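Local coordinates for protein amidase, hydantoinase/carbamoylase family (Burkholderia vietnamiensis, PDB 5I4M) that probably hydrolyses N-carbamoyl-L-amino acids to free amino acids as a zinc-dependent amidase of the peptidase M20 family, with two zinc ions per subunit, at residues A206-H211 and A357-A362; H379-L384 and T390-V395. All coordinates share one frame; numbering follows the deposited sequence.

Contact 1 of 2, residues A206-H211 and A357-A362; sequences AAFELH and AAVRAA. With ZN (zinc ion), chain C.
F208 reaches from strand 206-212 to helix 353-365 and meets V359 and A358, the two residues of the 357-362 segment that answer it. The closer touch is with V359: its CG2 methyl lies 3.8 Å from F208 CE1 and almost as near to CD1, approaching the ring obliquely. V359 has CG1 anti to the backbone N (chi1 171°), which leaves CG2 as the branch turned to the ring. The phenyl group and the valine pass alongside each other, running in opposite senses. Toward A358 the fit slackens, with F208 CZ 4.3 Å from the CB methyl. Altogether the segments bury just 97 Å² between them, and the nearest CA pair, F208 and V359, is 8.9 Å apart. The helix then turns outward: A358 is partly exposed, A357 and A361 face solvent, and R360 extends to a salt bridge with D372. The F208 side chain is also touched by S391 of strand 390-395 and by L421 and R428 of helix 411-429. The arrangement is helix-on-sheet packing in the catalytic α/β domain of an M20 enzyme. Side chains alternate along the strand, so A207, E209 and H211 point to the other face. There H211 NE2 binds zinc at 2.2 Å, a site to which H104, D115 and a water also contribute. Between 206-211 and 357-362 the contact is van der Waals contact of hydrocarbon groups alone, while the polar, metal-binding chemistry of 206-211 is kept on the opposite face of the same strand.

Contact 2 of 2, residues H379-L384 and T390-V395; sequences HDACYL and TSMVFV
M392 lays its terminal methyl over one face of the H379 imidazole, a CH-pi contact with CE 3.6 Å from the ring centroid and 22° off the normal. The methionine runs extended as far as SD and then bends (chi3 70°), which carries CE onto the ring, offset toward its rim beside CG. The sulfur approaches more obliquely, with SD 3.5 Å from H379 CD2. Lower down the same side chain, M392 CG packs at 3.7 Å against the A381 CB methyl. H379 also meets F394, whose CZ edge comes within 3.9 Å of H379 NE2, the two ring planes set at a steep angle, an oblique pairing. That nitrogen has a weak hydrogen bond to S375 OG. Strand 390-395 and the short helix 380-384 run nearly antiparallel, at 159°, their axes approaching to 7.8 Å. A brief loop joins them, and the helix covers one face of a strand that pairs in parallel with 206-212 in the α/β catalytic domain of this M20 enzyme. T390, which with M392 buries the most surface here, faces A381 and L384. Its CG2, anti to the backbone N, touches A381 CB at 3.8 Å and also packs against the carbonyl oxygen of that residue. Its hydroxyl, on the other branch, lies against the L384 backbone, with T390 OG1 3.4 Å from L384 C, but is bonded to A388 O in the connecting loop. H379 N donates to C382 SG over 3.5 Å, which ties the backbone of the ligand-pocket histidine to the residue three places on.

How the contacts relate
Contacts 1 and 2, whose centres are about 9 Å apart, lie on two neighbouring parallel strands, 206-212 and 390-395. V393 stitches them together: V393 O is 2.9 Å from H211 N and V393 N is 2.9 Å from E209 O, both probable hydrogen bonds. The helices attach to opposite faces, 353-365 through F208 and 380-384 through A381 and its neighbours, and E209 OE1 accepts a bond from A381 N. At the active site the two histidines meet, H211 CD2 lying 3.4 Å from H379 ND1. The H379 side chain comes to about 4 Å from a zinc ion and about 3 Å from the bound 3-phosphoglycerate, nearest atoms. H211 and H379 both belong to the pocket, whereas F208, A358 and V359 of contact 1 lie away from it.

Contact 1 of 2, residues A206-H211 and A357-A362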
loop_
_atom_site.group_PDB
_atom_site.type_symbol
_atom_site.label_atom_id
_atom_site.label_comp_id
_atom_site.label_asym_id
_atom_site.label_seq_id
_atom_site.Cartn_x
_atom_site.Cartn_y
_atom_site.Cartn_z
ATOM N N ALA A 206 8.019 -17.137 -39.211
ATOM C CA ALA A 206 7.012 -17.715 -38.331
ATOM C C ALA A 206 7.514 -17.579 -36.906
ATOM O O ALA A 206 8.716 -17.440 -36.672
ATOM C CB ALA A 206 6.730 -19.184 -38.659
ATOM N N ALA A 207 6.580 -17.630 -35.956
ATOM C CA ALA A 207 6.916 -17.501 -34.544
ATOM C C ALA A 207 6.089 -18.493 -33.741
ATOM O O ALA A 207 4.920 -18.732 -34.053
ATOM C CB ALA A 207 6.667 -16.076 -34.040
ATOM N N PHE A 208 6.715 -19.105 -32.734
ATOM C CA PHE A 208 6.037 -20.000 -31.809
ATOM C C PHE A 208 6.506 -19.662 -30.403
ATOM O O PHE A 208 7.697 -19.440 -30.192
ATOM C CB PHE A 208 6.350 -21.482 -32.083
ATOM C CG PHE A 208 5.900 -21.973 -33.426
ATOM C CD1 PHE A 208 4.637 -22.517 -33.591
ATOM C CD2 PHE A 208 6.750 -21.915 -34.519
ATOM C CE1 PHE A 208 4.217 -22.974 -34.832
ATOM C CE2 PHE A 208 6.350 -22.374 -35.754
ATOM C CZ PHE A 208 5.076 -22.907 -35.915
ATOM N N GLU A 209 5.586 -19.637 -29.442
ATOM C CA GLU A 209 5.957 -19.483 -28.041
ATOM C C GLU A 209 5.422 -20.663 -27.236
ATOM O O GLU A 209 4.236 -21.000 -27.308
ATOM C CB GLU A 209 5.446 -18.159 -27.460
ATOM C CG GLU A 209 5.752 -17.993 -25.951
ATOM C CD GLU A 209 5.517 -16.580 -25.451
ATOM O OE1 GLU A 209 5.100 -15.737 -26.266
ATOM O OE2 GLU A 209 5.773 -16.301 -24.253
ATOM N N LEU A 210 6.308 -21.284 -26.476
ATOM C CA LEU A 210 5.986 -22.371 -25.564
ATOM C C LEU A 210 5.780 -21.793 -24.163
ATOM O O LEU A 210 6.590 -20.983 -23.699
ATOM C CB LEU A 210 7.132 -23.393 -25.585
ATOM C CG LEU A 210 7.178 -24.484 -24.521
ATOM C CD1 LEU A 210 5.997 -25.414 -24.666
ATOM C CD2 LEU A 210 8.506 -25.250 -24.653
ATOM N N HIS A 211 4.692 -22.181 -23.497
ATOM C CA HIS A 211 4.358 -21.576 -22.205
ATOM C C HIS A 211 3.530 -22.552 -21.382
ATOM O O HIS A 211 2.829 -23.401 -21.933
ATOM C CB HIS A 211 3.567 -20.280 -22.413
ATOM C CG HIS A 211 3.708 -19.288 -21.301
ATOM N ND1 HIS A 211 3.085 -19.440 -20.079
ATOM C CD2 HIS A 211 4.374 -18.108 -21.243
ATOM C CE1 HIS A 211 3.368 -18.395 -19.314
ATOM N NE2 HIS A 211 4.150 -17.576 -19.995
ATOM N N ALA A 357 -1.732 -25.751 -36.967
ATOM C CA ALA A 357 -1.677 -27.100 -37.518
ATOM C C ALA A 357 -0.318 -27.746 -37.282
ATOM O O ALA A 357 -0.231 -28.955 -37.035
ATOM C CB ALA A 357 -1.994 -27.066 -39.011
ATOM N N ALA A 358 0.757 -26.954 -37.363
ATOM C CA ALA A 358 2.097 -27.488 -37.130
ATOM C C ALA A 358 2.263 -27.944 -35.688
ATOM O O ALA A 358 2.930 -28.949 -35.427
ATOM C CB ALA A 358 3.159 -26.446 -37.486
ATOM N N VAL A 359 1.676 -27.204 -34.742
ATOM C CA VAL A 359 1.721 -27.590 -33.334
ATOM C C VAL A 359 0.939 -28.880 -33.111
ATOM O O VAL A 359 1.410 -29.812 -32.442
ATOM C CB VAL A 359 1.188 -26.442 -32.457
ATOM C CG1 VAL A 359 1.023 -26.887 -31.016
ATOM C CG2 VAL A 359 2.126 -25.241 -32.541
ATOM N N ARG A 360 -0.261 -28.959 -33.685
ATOM C CA ARG A 360 -1.059 -30.175 -33.580
ATOM C C ARG A 360 -0.332 -31.364 -34.205
ATOM O O ARG A 360 -0.274 -32.450 -33.613
ATOM C CB ARG A 360 -2.420 -29.944 -34.241
ATOM C CG ARG A 360 -3.484 -30.966 -33.880
ATOM C CD ARG A 360 -4.847 -30.630 -34.526
ATOM N NE ARG A 360 -5.501 -29.474 -33.910
ATOM C CZ ARG A 360 -5.714 -28.314 -34.528
ATOM N NH1 ARG A 360 -5.326 -28.141 -35.788
ATOM N NH2 ARG A 360 -6.308 -27.320 -33.886
ATOM N N ALA A 361 0.250 -31.167 -35.395
ATOM C CA ALA A 361 0.986 -32.241 -36.064
ATOM C C ALA A 361 2.157 -32.720 -35.219
ATOM O O ALA A 361 2.445 -33.925 -35.166
ATOM C CB ALA A 361 1.481 -31.769 -37.432
ATOM N N ALA A 362 2.848 -31.792 -34.558
ATOM C CA ALA A 362 3.969 -32.178 -33.710
ATOM C C ALA A 362 3.502 -32.973 -32.501
ATOM O O ALA A 362 4.161 -33.938 -32.097
ATOM C CB ALA A 362 4.754 -30.946 -33.267
HETATM ZN ZN ZN C . 4.337 -15.492 -19.195
HETATM O O HOH W 1 4.077 -14.763 -21.238
#

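Contact 2 of 2, residues H379-L384 and T390-V395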
loop_
_atom_site.group_PDB
_atom_site.type_symbol
_atom_site.label_atom_id
_atom_site.label_comp_id
_atom_site.label_asym_id
_atom_site.label_seq_id
_atom_site.Cartn_x
_atom_site.Cartn_y
_atom_site.Cartn_z
ATOM N N HIS A 379 0.746 -12.925 -23.904
ATOM C CA HIS A 379 2.103 -13.363 -24.176
ATOM C C HIS A 379 2.677 -12.493 -25.274
ATOM O O HIS A 379 1.941 -11.901 -26.059
ATOM C CB HIS A 379 2.136 -14.830 -24.598
ATOM C CG HIS A 379 1.400 -15.718 -23.658
ATOM N ND1 HIS A 379 1.942 -16.134 -22.461
ATOM C CD2 HIS A 379 0.149 -16.230 -23.708
ATOM C CE1 HIS A 379 1.059 -16.884 -21.824
ATOM N NE2 HIS A 379 -0.034 -16.963 -22.562
ATOM N N ASP A 380 4.006 -12.427 -25.328
ATOM C CA ASP A 380 4.635 -11.715 -26.430
ATOM C C ASP A 380 4.150 -12.240 -27.775
ATOM O O ASP A 380 3.999 -11.462 -28.721
ATOM C CB ASP A 380 6.151 -11.810 -26.303
ATOM C CG ASP A 380 6.655 -11.156 -25.029
ATOM O OD1 ASP A 380 6.504 -9.925 -24.912
ATOM O OD2 ASP A 380 7.199 -11.861 -24.141
ATOM N N ALA A 381 3.843 -13.541 -27.857
ATOM C CA ALA A 381 3.298 -14.109 -29.085
ATOM C C ALA A 381 2.021 -13.401 -29.545
ATOM O O ALA A 381 1.734 -13.374 -30.748
ATOM C CB ALA A 381 3.024 -15.600 -28.892
ATOM N N CYS A 382 1.232 -12.838 -28.620
ATOM C CA CYS A 382 0.009 -12.142 -29.041
ATOM C C CYS A 382 0.328 -10.945 -29.920
ATOM O O CYS A 382 -0.422 -10.633 -30.855
ATOM C CB CYS A 382 -0.809 -11.693 -27.828
ATOM S SG CYS A 382 -1.294 -13.066 -26.741
ATOM N N TYR A 383 1.433 -10.252 -29.637
ATOM C CA TYR A 383 1.834 -9.149 -30.502
ATOM C C TYR A 383 2.567 -9.633 -31.745
ATOM O O TYR A 383 2.389 -9.068 -32.831
ATOM C CB TYR A 383 2.685 -8.157 -29.709
ATOM C CG TYR A 383 1.843 -7.175 -28.913
ATOM C CD1 TYR A 383 0.707 -6.596 -29.468
ATOM C CD2 TYR A 383 2.182 -6.830 -27.603
ATOM C CE1 TYR A 383 -0.062 -5.678 -28.743
ATOM C CE2 TYR A 383 1.416 -5.925 -26.875
ATOM C CZ TYR A 383 0.297 -5.357 -27.446
ATOM O OH TYR A 383 -0.458 -4.454 -26.725
ATOM N N LEU A 384 3.384 -10.680 -31.627
ATOM C CA LEU A 384 4.039 -11.208 -32.818
ATOM C C LEU A 384 3.023 -11.659 -33.854
ATOM O O LEU A 384 3.281 -11.556 -35.059
ATOM C CB LEU A 384 4.953 -12.372 -32.455
ATOM C CG LEU A 384 6.087 -11.989 -31.515
ATOM C CD1 LEU A 384 7.002 -13.192 -31.258
ATOM C CD2 LEU A 384 6.864 -10.835 -32.107
ATOM N N THR A 390 1.981 -16.870 -36.362
ATOM C CA THR A 390 2.346 -17.173 -34.977
ATOM C C THR A 390 1.320 -18.113 -34.354
ATOM O O THR A 390 0.128 -17.984 -34.622
ATOM C CB THR A 390 2.399 -15.885 -34.132
ATOM O OG1 THR A 390 3.335 -14.961 -34.697
ATOM C CG2 THR A 390 2.766 -16.169 -32.659
ATOM N N SER A 391 1.771 -19.039 -33.505
ATOM C CA SER A 391 0.857 -19.679 -32.560
ATOM C C SER A 391 1.664 -20.076 -31.329
ATOM O O SER A 391 2.835 -19.711 -31.194
ATOM C CB SER A 391 0.121 -20.869 -33.200
ATOM O OG SER A 391 0.943 -22.024 -33.308
ATOM N N MET A 392 1.029 -20.802 -30.413
ATOM C CA MET A 392 1.661 -21.150 -29.147
ATOM C C MET A 392 1.472 -22.624 -28.821
ATOM O O MET A 392 0.571 -23.293 -29.331
ATOM C CB MET A 392 1.107 -20.309 -27.988
ATOM C CG MET A 392 1.320 -18.811 -28.156
ATOM S SD MET A 392 0.818 -17.939 -26.650
ATOM C CE MET A 392 2.136 -18.463 -25.536
ATOM N N VAL A 393 2.346 -23.106 -27.941
ATOM C CA VAL A 393 2.308 -24.456 -27.392
ATOM C C VAL A 393 2.129 -24.319 -25.890
ATOM O O VAL A 393 2.928 -23.643 -25.239
ATOM C CB VAL A 393 3.597 -25.230 -27.693
ATOM C CG1 VAL A 393 3.506 -26.659 -27.136
ATOM C CG2 VAL A 393 3.906 -25.226 -29.180
ATOM N N PHE A 394 1.077 -24.932 -25.344
ATOM C CA PHE A 394 0.867 -24.990 -23.903
ATOM C C PHE A 394 1.208 -26.377 -23.374
ATOM O O PHE A 394 1.022 -27.384 -24.062
ATOM C CB PHE A 394 -0.583 -24.686 -23.507
ATOM C CG PHE A 394 -0.911 -23.207 -23.343
ATOM C CD1 PHE A 394 0.034 -22.215 -23.582
ATOM C CD2 PHE A 394 -2.185 -22.828 -22.942
ATOM C CE1 PHE A 394 -0.292 -20.875 -23.423
ATOM C CE2 PHE A 394 -2.517 -21.494 -22.782
ATOM C CZ PHE A 394 -1.566 -20.514 -23.023
ATOM N N VAL A 395 1.693 -26.415 -22.141
ATOM C CA VAL A 395 1.706 -27.624 -21.319
ATOM C C VAL A 395 0.936 -27.296 -20.049
ATOM O O VAL A 395 0.674 -26.114 -19.768
ATOM C CB VAL A 395 3.147 -28.098 -21.009
ATOM C CG1 VAL A 395 3.945 -28.258 -22.291
ATOM C CG2 VAL A 395 3.833 -27.155 -20.011
#